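Local structure of deoxyribodipyrimidine photo-lyase (Oryza sativa Japonica Group, 3UMV) at residues N462-G465 / C466-F470; T416-Y419 / L420-Y424. The protein uses light and a bound FAD to split cyclobutane pyrimidine dimers in ultraviolet-damaged DNA back into separate pyrimidines. All blocks are in the same frame, centred on the assembly; numbering follows the deposited sequence.

Contact 1 (N462-G465 / C466-F470); sequences NYAG and CKRKF
The amides of Cys466 and Lys467 reach back to the carbonyl oxygens of Asn462 and Tyr463, Cys466 N lying 3.1 Å from Asn462 O and Lys467 N 3.0 Å from Tyr463 O, and these bonds close the first turn of the short helix 463-469. A weak third bond joins Arg468 N to Ala464 O. Asn462 stands at the N-cap position: with chi1 at 61° its amide folds over the helix start, and OD1 accepts from Gly465 N at 2.9 Å. That donor sits above the plane of the amide carbonyl, 37° out of it. The ring of Tyr463 leaves the helix toward helices 376-388 and 393-405, and Lys467 crosses it at a slant, its CE meeting the ring edge at CE1 (4.0 Å). Arg468 bends at chi3, -54°, which folds its guanidinium back over the preceding turn; Gly465 CA and Ala464 O lie over the same face, both toward its rim, with NH2 3.3 Å from Gly465 CA. Glycine brings no side chain between this group and Asn462 OD1. Lys469 lays its CG against Gly465 O at 3.2 Å. Inward, Cys466 and Tyr463 pack on Tyr398 of helix 393-405 and Leu377 of helix 376-388. The chemistry is that of a capped surface helix: a side-chain amide takes up an N-H of the first turn, while lysine stems lie against the backbone and the tyrosine edge, a folded arginine covers backbone, and the buried Gly465 O finds no polar partner.

Contact 2 (T416-Y419 / L420-Y424); sequences TAIY and LNDKY. With FAD (flavin-adenine dinucleotide), chain I.
Tyr419 and Lys423 run side by side because both start anti to their backbone nitrogens (chi1 160° and 176°) and the lysine then stays extended. Lys423 CD reaches 3.6 Å from Tyr419 OH, and one water bridges the two polar ends, accepting from Lys423 NZ at 2.9 Å. Glu369 ties both ends down, forming a salt bridge with the ammonium and a hydrogen bond with the hydroxyl, and Glu234 gives the lysine a second carboxylate. Leu420 passes the ring at an angle, its CD2 3.7 Å from Tyr419 CE2. Backbone bonds from Leu420 N to Thr416 O and from Asn421 N to Ala417 O, each 2.9 Å, carry the helix through the contact. Asn421 belongs to the FAD-binding pocket, and its end reaches the flavin: OD1 comes to 3.0 Å from FAD N5, while ND2 gives one N-H to FAD O4 at 2.9 Å, in a nearly straight bond, and another to Asp422 OD1, which lies in the amide plane at 3.3 Å. Asp422 OD1 also accepts from Arg429 N, so a second-shell carboxylate fixes the turn of the amide. A leucine at Asn421 would probably leave FAD O4 and Asp422 OD1 each without this donor. Helix 410-424 is held between neighbours: Ala417 and Ile418 rest on helix 431-442, Leu420 and Tyr424 on helix 376-388, and Thr416 on helix 365-369.

In the fold
Both contacts are local, each within a single helix, yet they show how place in the fold sets the chemistry. Contact 2 is buried in helix 410-424, its centre about 14 Å from the centre of the chain, and carries a residue that binds the flavin; contact 1 lies at the surface on helix 463-469, its centre about 29 Å from that point. Their centres are 24 Å apart and they do not touch, but both lean on helix 376-388, which contains Trp378, a predicted electron-transfer site. In the interior, charged and amide groups are matched with carboxylates, water and cofactor. At the periphery, helix capping and aliphatic cover over the backbone predominate.

Contact 1 (N462-G465 / C466-F470)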
ATOM      1  N   ASN A 462     -14.236 -11.408  20.357  1.00 21.34           N
ATOM      2  CA  ASN A 462     -13.630 -11.683  21.658  1.00 24.02           C
ATOM      3  C   ASN A 462     -12.773 -12.933  21.664  1.00 23.73           C
ATOM      4  O   ASN A 462     -12.741 -13.680  20.675  1.00 22.34           O
ATOM      5  CB  ASN A 462     -14.660 -11.682  22.803  1.00 27.30           C
ATOM      6  CG  ASN A 462     -15.738 -12.751  22.646  1.00 31.42           C
ATOM      7  OD1 ASN A 462     -15.673 -13.606  21.755  1.00 33.00           O
ATOM      8  ND2 ASN A 462     -16.733 -12.711  23.533  1.00 33.53           N
ATOM      9  N   TYR A 463     -12.052 -13.115  22.769  1.00 23.83           N
ATOM     10  CA  TYR A 463     -11.118 -14.214  22.952  1.00 28.69           C
ATOM     11  C   TYR A 463     -11.857 -15.527  22.743  1.00 27.47           C
ATOM     12  O   TYR A 463     -11.415 -16.379  21.975  1.00 29.16           O
ATOM     13  CB  TYR A 463     -10.547 -14.151  24.374  1.00 32.63           C
ATOM     14  CG  TYR A 463      -9.363 -15.051  24.665  1.00 38.84           C
ATOM     15  CD1 TYR A 463      -9.542 -16.393  24.988  1.00 43.38           C
ATOM     16  CD2 TYR A 463      -8.066 -14.545  24.672  1.00 38.19           C
ATOM     17  CE1 TYR A 463      -8.455 -17.215  25.277  1.00 43.99           C
ATOM     18  CE2 TYR A 463      -6.979 -15.354  24.961  1.00 41.08           C
ATOM     19  CZ  TYR A 463      -7.177 -16.690  25.261  1.00 43.59           C
ATOM     20  OH  TYR A 463      -6.095 -17.497  25.549  1.00 44.48           O
ATOM     21  N   ALA A 464     -12.993 -15.674  23.421  1.00 27.80           N
ATOM     22  CA  ALA A 464     -13.785 -16.898  23.312  1.00 32.32           C
ATOM     23  C   ALA A 464     -14.160 -17.203  21.864  1.00 35.42           C
ATOM     24  O   ALA A 464     -14.194 -18.360  21.451  1.00 37.86           O
ATOM     25  CB  ALA A 464     -15.030 -16.814  24.187  1.00 31.74           C
ATOM     26  N   GLY A 465     -14.442 -16.156  21.095  1.00 34.89           N
ATOM     27  CA  GLY A 465     -14.810 -16.316  19.698  1.00 34.31           C
ATOM     28  C   GLY A 465     -13.655 -16.847  18.880  1.00 31.80           C
ATOM     29  O   GLY A 465     -13.844 -17.637  17.951  1.00 33.65           O
ATOM     30  N   CYS A 466     -12.448 -16.412  19.225  1.00 32.43           N
ATOM     31  CA  CYS A 466     -11.252 -16.899  18.549  1.00 23.42           C
ATOM     32  C   CYS A 466     -10.968 -18.350  18.903  1.00 29.11           C
ATOM     33  O   CYS A 466     -10.591 -19.133  18.033  1.00 26.92           O
ATOM     34  CB  CYS A 466     -10.045 -16.032  18.890  1.00 22.28           C
ATOM     35  SG  CYS A 466     -10.169 -14.358  18.205  1.00 27.73           S
ATOM     36  N   LYS A 467     -11.155 -18.706  20.174  1.00 36.83           N
ATOM     37  CA  LYS A 467     -10.870 -20.067  20.633  1.00 40.46           C
ATOM     38  C   LYS A 467     -11.692 -21.101  19.875  1.00 41.29           C
ATOM     39  O   LYS A 467     -11.219 -22.208  19.603  1.00 38.62           O
ATOM     40  CB  LYS A 467     -11.115 -20.211  22.139  1.00 45.84           C
ATOM     41  CG  LYS A 467      -9.845 -20.342  22.965  1.00 52.07           C
ATOM     42  CD  LYS A 467     -10.132 -20.983  24.320  1.00 57.21           C
ATOM     43  CE  LYS A 467      -8.855 -21.188  25.132  1.00 59.95           C
ATOM     44  NZ  LYS A 467      -7.867 -22.071  24.445  1.00 60.24           N
ATOM     45  N   ARG A 468     -12.925 -20.739  19.536  1.00 42.58           N
ATOM     46  CA  ARG A 468     -13.800 -21.642  18.800  1.00 45.91           C
ATOM     47  C   ARG A 468     -13.277 -21.902  17.392  1.00 41.97           C
ATOM     48  O   ARG A 468     -13.439 -23.000  16.857  1.00 42.75           O
ATOM     49  CB  ARG A 468     -15.221 -21.079  18.727  1.00 51.95           C
ATOM     50  CG  ARG A 468     -15.933 -20.999  20.064  1.00 58.89           C
ATOM     51  CD  ARG A 468     -17.395 -20.620  19.873  1.00 65.06           C
ATOM     52  NE  ARG A 468     -17.545 -19.389  19.101  1.00 69.73           N
ATOM     53  CZ  ARG A 468     -17.777 -18.193  19.635  1.00 73.02           C
ATOM     54  NH1 ARG A 468     -17.894 -18.062  20.952  1.00 73.36           N
ATOM     55  NH2 ARG A 468     -17.898 -17.126  18.853  1.00 73.95           N
ATOM     56  N   LYS A 469     -12.639 -20.893  16.800  1.00 36.37           N
ATOM     57  CA  LYS A 469     -12.272 -20.949  15.389  1.00 33.88           C
ATOM     58  C   LYS A 469     -10.912 -21.597  15.126  1.00 32.28           C
ATOM     59  O   LYS A 469     -10.744 -22.294  14.128  1.00 35.77           O
ATOM     60  CB  LYS A 469     -12.319 -19.546  14.768  1.00 37.61           C
ATOM     61  CG  LYS A 469     -13.640 -18.814  14.991  1.00 44.98           C
ATOM     62  CD  LYS A 469     -13.692 -17.475  14.262  1.00 50.19           C
ATOM     63  CE  LYS A 469     -13.885 -17.669  12.762  1.00 55.71           C
ATOM     64  NZ  LYS A 469     -13.874 -16.380  12.010  1.00 57.48           N
ATOM     65  N   PHE A 470      -9.944 -21.364  16.010  1.00 28.74           N
ATOM     66  CA  PHE A 470      -8.597 -21.900  15.817  1.00 26.21           C
ATOM     67  C   PHE A 470      -7.862 -22.111  17.133  1.00 25.94           C
ATOM     68  O   PHE A 470      -8.314 -21.656  18.186  1.00 26.22           O
ATOM     69  CB  PHE A 470      -7.769 -20.997  14.895  1.00 20.63           C
ATOM     70  CG  PHE A 470      -7.522 -19.607  15.451  1.00 20.06           C
ATOM     71  CD1 PHE A 470      -6.366 -19.329  16.160  1.00 18.54           C
ATOM     72  CD2 PHE A 470      -8.439 -18.589  15.252  1.00 24.54           C
ATOM     73  CE1 PHE A 470      -6.136 -18.045  16.674  1.00 19.81           C
ATOM     74  CE2 PHE A 470      -8.211 -17.308  15.754  1.00 24.02           C
ATOM     75  CZ  PHE A 470      -7.060 -17.042  16.464  1.00 24.92           C
TER

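Contact 2 (T416-Y419 / L420-Y424)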
ATOM      1  N   THR A 416      -4.334   5.393  18.020  1.00 13.79           N
ATOM      2  CA  THR A 416      -3.344   4.441  18.517  1.00 11.42           C
ATOM      3  C   THR A 416      -3.139   3.278  17.542  1.00 10.05           C
ATOM      4  O   THR A 416      -2.001   2.886  17.259  1.00 11.84           O
ATOM      5  CB  THR A 416      -3.700   3.958  19.942  1.00 12.68           C
ATOM      6  OG1 THR A 416      -3.554   5.057  20.850  1.00 18.75           O
ATOM      7  CG2 THR A 416      -2.768   2.864  20.380  1.00 11.79           C
ATOM      8  N   ALA A 417      -4.232   2.746  17.011  1.00 11.54           N
ATOM      9  CA  ALA A 417      -4.146   1.656  16.030  1.00 11.34           C
ATOM     10  C   ALA A 417      -3.325   2.086  14.813  1.00 14.23           C
ATOM     11  O   ALA A 417      -2.469   1.341  14.329  1.00 13.16           O
ATOM     12  CB  ALA A 417      -5.559   1.192  15.603  1.00 12.69           C
ATOM     13  N   ILE A 418      -3.610   3.287  14.307  1.00 11.84           N
ATOM     14  CA  ILE A 418      -2.963   3.791  13.106  1.00 12.64           C
ATOM     15  C   ILE A 418      -1.493   4.025  13.392  1.00 12.97           C
ATOM     16  O   ILE A 418      -0.636   3.648  12.612  1.00 12.63           O
ATOM     17  CB  ILE A 418      -3.658   5.102  12.596  1.00 13.12           C
ATOM     18  CG1 ILE A 418      -5.022   4.768  11.987  1.00 13.76           C
ATOM     19  CG2 ILE A 418      -2.794   5.851  11.594  1.00 14.43           C
ATOM     20  CD1 ILE A 418      -5.852   6.010  11.653  1.00 12.61           C
ATOM     21  N   TYR A 419      -1.193   4.607  14.545  1.00 11.80           N
ATOM     22  CA  TYR A 419       0.194   4.842  14.920  1.00 12.91           C
ATOM     23  C   TYR A 419       0.980   3.530  14.971  1.00 14.29           C
ATOM     24  O   TYR A 419       2.060   3.440  14.406  1.00 14.78           O
ATOM     25  CB  TYR A 419       0.263   5.570  16.267  1.00 11.32           C
ATOM     26  CG  TYR A 419       1.593   5.450  16.980  1.00 15.36           C
ATOM     27  CD1 TYR A 419       2.678   6.241  16.630  1.00 20.56           C
ATOM     28  CD2 TYR A 419       1.759   4.522  17.999  1.00 20.01           C
ATOM     29  CE1 TYR A 419       3.898   6.109  17.285  1.00 25.62           C
ATOM     30  CE2 TYR A 419       2.965   4.386  18.663  1.00 21.09           C
ATOM     31  CZ  TYR A 419       4.029   5.177  18.300  1.00 26.16           C
ATOM     32  OH  TYR A 419       5.225   5.028  18.971  1.00 34.31           O
ATOM     33  N   LEU A 420       0.432   2.520  15.640  1.00 13.04           N
ATOM     34  CA  LEU A 420       1.117   1.234  15.760  1.00 11.62           C
ATOM     35  C   LEU A 420       1.270   0.526  14.417  1.00 13.43           C
ATOM     36  O   LEU A 420       2.338   0.013  14.096  1.00 14.95           O
ATOM     37  CB  LEU A 420       0.382   0.331  16.744  1.00  9.30           C
ATOM     38  CG  LEU A 420       0.496   0.836  18.183  1.00 16.87           C
ATOM     39  CD1 LEU A 420      -0.369   0.009  19.123  1.00 12.84           C
ATOM     40  CD2 LEU A 420       1.960   0.839  18.625  1.00 17.69           C
ATOM     41  N   ASN A 421       0.189   0.501  13.654  1.00 12.25           N
ATOM     42  CA  ASN A 421       0.176  -0.120  12.336  1.00 12.59           C
ATOM     43  C   ASN A 421       1.236   0.505  11.419  1.00 11.99           C
ATOM     44  O   ASN A 421       2.022  -0.183  10.772  1.00 17.06           O
ATOM     45  CB  ASN A 421      -1.231   0.026  11.748  1.00 10.17           C
ATOM     46  CG  ASN A 421      -1.376  -0.637  10.386  1.00 15.20           C
ATOM     47  OD1 ASN A 421      -1.762  -1.803  10.297  1.00 18.95           O
ATOM     48  ND2 ASN A 421      -1.068   0.107   9.323  1.00 16.59           N
ATOM     49  N   ASP A 422       1.257   1.826  11.380  1.00 13.10           N
ATOM     50  CA  ASP A 422       2.214   2.543  10.541  1.00 15.11           C
ATOM     51  C   ASP A 422       3.653   2.423  11.044  1.00 14.83           C
ATOM     52  O   ASP A 422       4.589   2.446  10.253  1.00 16.30           O
ATOM     53  CB  ASP A 422       1.790   4.008  10.427  1.00 18.10           C
ATOM     54  CG  ASP A 422       0.572   4.199   9.520  1.00 16.51           C
ATOM     55  OD1 ASP A 422      -0.034   3.201   9.051  1.00 17.10           O
ATOM     56  OD2 ASP A 422       0.241   5.363   9.239  1.00 21.62           O
ATOM     57  N   LYS A 423       3.837   2.292  12.358  1.00 13.62           N
ATOM     58  CA  LYS A 423       5.179   2.150  12.899  1.00 12.39           C
ATOM     59  C   LYS A 423       5.814   0.795  12.561  1.00 16.13           C
ATOM     60  O   LYS A 423       6.972   0.733  12.171  1.00 20.13           O
ATOM     61  CB  LYS A 423       5.170   2.358  14.418  1.00 11.42           C
ATOM     62  CG  LYS A 423       6.498   2.128  15.087  1.00 15.22           C
ATOM     63  CD  LYS A 423       6.468   2.663  16.507  1.00 16.08           C
ATOM     64  CE  LYS A 423       7.865   2.707  17.101  1.00 20.48           C
ATOM     65  NZ  LYS A 423       7.871   3.280  18.487  1.00 21.51           N
ATOM     66  N   TYR A 424       5.042  -0.275  12.725  1.00 12.84           N
ATOM     67  CA  TYR A 424       5.578  -1.631  12.702  1.00 13.57           C
ATOM     68  C   TYR A 424       5.324  -2.456  11.440  1.00 14.45           C
ATOM     69  O   TYR A 424       6.126  -3.340  11.104  1.00 14.78           O
ATOM     70  CB  TYR A 424       5.049  -2.398  13.925  1.00 11.34           C
ATOM     71  CG  TYR A 424       5.654  -1.892  15.226  1.00 12.02           C
ATOM     72  CD1 TYR A 424       4.907  -1.160  16.142  1.00 13.91           C
ATOM     73  CD2 TYR A 424       6.982  -2.127  15.511  1.00 13.25           C
ATOM     74  CE1 TYR A 424       5.474  -0.707  17.339  1.00 15.54           C
ATOM     75  CE2 TYR A 424       7.555  -1.677  16.697  1.00 15.08           C
ATOM     76  CZ  TYR A 424       6.800  -0.964  17.592  1.00 17.19           C
ATOM     77  OH  TYR A 424       7.379  -0.525  18.760  1.00 17.44           O
TER
HETATM   78  PA  FAD I 801      -3.796 -12.083   1.623  1.00 15.32           P
HETATM   79  O1A FAD I 801      -4.906 -12.713   2.408  1.00 20.21           O
HETATM   80  O2A FAD I 801      -2.944 -13.056   0.855  1.00 16.35           O
HETATM   81  O5B FAD I 801      -4.435 -10.983   0.653  1.00 16.20           O
HETATM   82  C5B FAD I 801      -3.884 -10.688  -0.613  1.00 20.26           C
HETATM   83  C4B FAD I 801      -4.004  -9.187  -0.896  1.00 15.98           C
HETATM   84  O4B FAD I 801      -5.352  -8.744  -0.854  1.00 14.28           O
HETATM   85  C3B FAD I 801      -3.296  -8.355   0.155  1.00 17.49           C
HETATM   86  O3B FAD I 801      -1.918  -8.247  -0.111  1.00 17.24           O
HETATM   87  C2B FAD I 801      -3.992  -7.035  -0.001  1.00 14.42           C
HETATM   88  O2B FAD I 801      -3.518  -6.386  -1.166  1.00 18.60           O
HETATM   89  C1B FAD I 801      -5.412  -7.460  -0.274  1.00 15.20           C
HETATM   90  N9A FAD I 801      -6.201  -7.491   0.969  1.00 14.24           N
HETATM   91  C8A FAD I 801      -6.426  -8.561   1.794  1.00 16.30           C
HETATM   92  N7A FAD I 801      -7.213  -8.137   2.810  1.00 13.66           N
HETATM   93  C5A FAD I 801      -7.476  -6.810   2.648  1.00 13.15           C
HETATM   94  C6A FAD I 801      -8.216  -5.862   3.364  1.00 14.39           C
HETATM   95  N6A FAD I 801      -8.949  -6.193   4.427  1.00 18.62           N
HETATM   96  N1A FAD I 801      -8.288  -4.563   2.911  1.00 14.33           N
HETATM   97  C2A FAD I 801      -7.641  -4.204   1.751  1.00 16.42           C
HETATM   98  N3A FAD I 801      -6.910  -5.135   1.049  1.00 15.00           N
HETATM   99  C4A FAD I 801      -6.844  -6.412   1.486  1.00 14.60           C
HETATM  100  N1  FAD I 801      -3.338  -4.012   4.592  1.00  9.88           N
HETATM  101  C2  FAD I 801      -2.233  -3.395   4.082  1.00 14.62           C
HETATM  102  O2  FAD I 801      -1.918  -3.656   2.920  1.00 15.69           O
HETATM  103  N3  FAD I 801      -1.516  -2.491   4.847  1.00 11.32           N
HETATM  104  C4  FAD I 801      -1.898  -2.212   6.147  1.00 13.20           C
HETATM  105  O4  FAD I 801      -1.253  -1.408   6.828  1.00 14.63           O
HETATM  106  C4X FAD I 801      -3.032  -2.837   6.652  1.00 15.67           C
HETATM  107  N5  FAD I 801      -3.456  -2.612   7.941  1.00 16.42           N
HETATM  108  C5X FAD I 801      -4.596  -3.227   8.420  1.00 13.22           C
HETATM  109  C6  FAD I 801      -5.039  -2.966   9.724  1.00 10.28           C
HETATM  110  C7  FAD I 801      -6.190  -3.592  10.213  1.00 10.31           C
HETATM  111  C7M FAD I 801      -6.652  -3.283  11.613  1.00  9.76           C
HETATM  112  C8  FAD I 801      -6.885  -4.484   9.392  1.00 11.96           C
HETATM  113  C8M FAD I 801      -8.123  -5.188   9.861  1.00 12.83           C
HETATM  114  C9  FAD I 801      -6.430  -4.743   8.110  1.00  9.70           C
HETATM  115  C9A FAD I 801      -5.296  -4.117   7.625  1.00 11.51           C
HETATM  116  N10 FAD I 801      -4.850  -4.384   6.347  1.00 10.48           N
HETATM  117  C10 FAD I 801      -3.734  -3.736   5.877  1.00  9.86           C
HETATM  118  C1' FAD I 801      -5.575  -5.357   5.428  1.00 12.56           C
HETATM  119  C2' FAD I 801      -5.067  -6.830   5.527  1.00 12.97           C
HETATM  120  O2' FAD I 801      -4.950  -7.325   6.866  1.00 14.04           O
HETATM  121  C3' FAD I 801      -3.722  -7.078   4.819  1.00 12.98           C
HETATM  122  O3' FAD I 801      -3.785  -6.562   3.516  1.00 13.37           O
HETATM  123  C4' FAD I 801      -3.345  -8.559   4.734  1.00 15.73           C
HETATM  124  O4' FAD I 801      -3.268  -9.108   6.036  1.00 18.20           O
HETATM  125  C5' FAD I 801      -2.010  -8.668   3.999  1.00 13.94           C
HETATM  126  O5' FAD I 801      -1.400  -9.934   4.065  1.00 11.85           O
HETATM  127  P   FAD I 801      -1.335 -10.841   2.742  1.00 13.52           P
HETATM  128  O1P FAD I 801      -0.769 -10.054   1.577  1.00 15.62           O
HETATM  129  O2P FAD I 801      -0.548 -12.092   3.038  1.00 14.02           O
HETATM  130  O3P FAD I 801      -2.912 -11.159   2.631  1.00 15.16           O
HETATM  131  O   HOH W   1       7.354   6.016  17.708  1.00 37.14           O